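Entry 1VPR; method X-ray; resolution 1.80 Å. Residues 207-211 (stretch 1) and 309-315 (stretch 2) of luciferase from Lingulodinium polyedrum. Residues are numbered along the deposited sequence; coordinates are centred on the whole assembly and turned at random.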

# COMPACT_ATOMS: atom_id res chain seq x y z
N LEU A 207 2.40 -9.35 -1.42
CA LEU A 207 3.06 -8.27 -2.17
C LEU A 207 3.95 -8.99 -3.19
O LEU A 207 4.55 -10.00 -2.86
CB LEU A 207 3.94 -7.39 -1.30
CG LEU A 207 3.36 -6.36 -0.32
CD1 LEU A 207 4.54 -5.72 0.44
CD2 LEU A 207 2.54 -5.28 -1.08
N ARG A 208 4.01 -8.47 -4.42
CA ARG A 208 4.90 -9.00 -5.46
C ARG A 208 5.73 -7.76 -5.80
O ARG A 208 5.19 -6.70 -6.13
CB ARG A 208 4.13 -9.45 -6.69
CG ARG A 208 3.22 -10.66 -6.47
CD ARG A 208 2.41 -11.01 -7.74
NE ARG A 208 1.43 -12.09 -7.52
CZ ARG A 208 1.64 -13.39 -7.74
NH1 ARG A 208 0.67 -14.27 -7.49
NH2 ARG A 208 2.79 -13.83 -8.24
N ILE A 209 7.05 -7.86 -5.69
CA ILE A 209 7.89 -6.69 -5.93
C ILE A 209 8.96 -6.98 -6.96
O ILE A 209 9.63 -8.02 -6.92
CB ILE A 209 8.61 -6.27 -4.62
CG1 ILE A 209 7.59 -5.93 -3.55
CG2 ILE A 209 9.53 -5.06 -4.87
CD1 ILE A 209 8.24 -5.73 -2.14
N ASN A 210 9.09 -6.06 -7.89
CA ASN A 210 10.13 -6.14 -8.90
C ASN A 210 10.99 -5.00 -8.40
O ASN A 210 10.50 -3.87 -8.27
CB ASN A 210 9.60 -5.77 -10.28
CG ASN A 210 9.11 -6.98 -11.05
OD1 ASN A 210 9.90 -7.68 -11.69
ND2 ASN A 210 7.81 -7.25 -10.96
N GLN A 211 12.25 -5.28 -8.11
CA GLN A 211 13.14 -4.22 -7.63
C GLN A 211 14.41 -4.16 -8.46
O GLN A 211 15.05 -5.18 -8.70
CB GLN A 211 13.51 -4.44 -6.16
CG GLN A 211 14.69 -3.53 -5.70
CD GLN A 211 15.04 -3.62 -4.23
OE1 GLN A 211 14.92 -4.68 -3.61
NE2 GLN A 211 15.51 -2.51 -3.66
N ASP A 309 11.05 -14.79 -7.00
CA ASP A 309 10.39 -14.41 -8.24
C ASP A 309 9.01 -13.81 -7.99
O ASP A 309 8.12 -14.47 -7.43
CB ASP A 309 10.26 -15.65 -9.13
CG ASP A 309 9.73 -15.34 -10.51
OD1 ASP A 309 9.60 -16.30 -11.29
OD2 ASP A 309 9.46 -14.16 -10.81
N PRO A 310 8.80 -12.53 -8.38
CA PRO A 310 7.49 -11.93 -8.16
C PRO A 310 6.45 -12.51 -9.12
O PRO A 310 5.23 -12.42 -8.87
CB PRO A 310 7.74 -10.45 -8.42
CG PRO A 310 8.78 -10.50 -9.53
CD PRO A 310 9.73 -11.55 -8.96
N GLU A 311 6.92 -13.12 -10.20
CA GLU A 311 6.04 -13.70 -11.23
C GLU A 311 5.03 -12.63 -11.66
O GLU A 311 3.82 -12.86 -11.71
CB GLU A 311 5.32 -14.94 -10.69
CG GLU A 311 6.27 -16.13 -10.53
CD GLU A 311 5.55 -17.46 -10.31
OE1 GLU A 311 5.31 -17.83 -9.14
OE2 GLU A 311 5.20 -18.12 -11.31
N SER A 312 5.56 -11.45 -11.95
CA SER A 312 4.76 -10.30 -12.35
C SER A 312 5.72 -9.35 -13.02
O SER A 312 6.89 -9.25 -12.61
CB SER A 312 4.14 -9.67 -11.10
OG SER A 312 3.14 -8.73 -11.46
N ASP A 313 5.27 -8.65 -14.05
CA ASP A 313 6.15 -7.73 -14.78
C ASP A 313 6.16 -6.28 -14.33
O ASP A 313 5.18 -5.77 -13.82
CB ASP A 313 5.77 -7.73 -16.26
CG ASP A 313 5.96 -9.09 -16.91
OD1 ASP A 313 5.18 -9.38 -17.85
OD2 ASP A 313 6.87 -9.84 -16.49
N PRO A 314 7.29 -5.59 -14.52
CA PRO A 314 7.37 -4.17 -14.13
C PRO A 314 6.49 -3.37 -15.10
O PRO A 314 6.07 -3.88 -16.14
CB PRO A 314 8.83 -3.82 -14.39
CG PRO A 314 9.56 -5.12 -14.28
CD PRO A 314 8.61 -6.12 -14.90
N ILE A 315 6.19 -2.12 -14.75
CA ILE A 315 5.46 -1.24 -15.66
C ILE A 315 6.34 0.02 -15.68
O ILE A 315 7.20 0.21 -14.79
CB ILE A 315 4.02 -0.94 -15.20
CG1 ILE A 315 4.00 -0.43 -13.75
CG2 ILE A 315 3.16 -2.20 -15.33
CD1 ILE A 315 2.66 0.22 -13.36
O HOH W 1 2.57 -16.54 -8.82

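What fastens the strand to the loop? Two hydrogen bonds do, each running from a side-chain nitrogen of the strand to a backbone carbonyl of the loop. Arg 208 NH2 donates to Pro 310 O at 2.9 Å, and Asn 210 ND2 donates to Ser 312 O at 2.8 Å; both are nearly straight, with angles at the hydrogen of 163° and 166°. Arg 208 and Asn 210 are two apart in an extended strand, so their CA-to-CB bonds both point toward the loop, while that of Ile 209, between them, points away. The loop has no regular secondary structure, and its carbonyls at Pro 310 and Ser 312 find their donors in these side chains.

How does Arg 208 satisfy its guanidinium? Its chain leaves CA in the m rotamer and then runs extended through two t angles, carrying the guanidinium out to the carbonyl of Pro 310. Pro 310 O lies at the edge of the guanidinium, near its plane, where an N-H can point straight at it. NH2 also donates to water 1 at 2.8 Å, and the same water gives a weak hydrogen bond to Glu 311 OE1 at 3.0 Å, so Arg 208 and Glu 311 are linked through water. NE and NH1 have hydrogen-bond partners elsewhere in the structure. The aliphatic part is used as well: Arg 208 CD packs 4.0 Å from Ser 312 CB.

Why does a short amide suit position 210? Asn 210 is buried, with chi1 at -92°, between the usual wells, and its ND2 reaches the carbonyl of Ser 312 directly. Around this polar bond the neighbours are largely carbon: ND2 is 3.7 Å from Pro 310 CG, and OD1 is 3.7 Å from Pro 314 CG, the latter a packing contact.

What do the loop residues contribute besides acceptors? Pro 310 is buried and turns its compact ring toward the strand, bringing its CB to 4.1 Å from Arg 208 CB and 3.4 Å from Ile 209 O. Its ring thus covers strand backbone as well as side chains, within a contact that buries 328 Å² over both sides. The loop also ties itself together, since Glu 311 N donates to Asp 309 OD2 at 2.8 Å, satisfying a backbone amide next to the carbonyl that receives Arg 208. Ser 312 adds a small side chain beside the arginine, and its OG is hydrogen-bonded elsewhere in the structure.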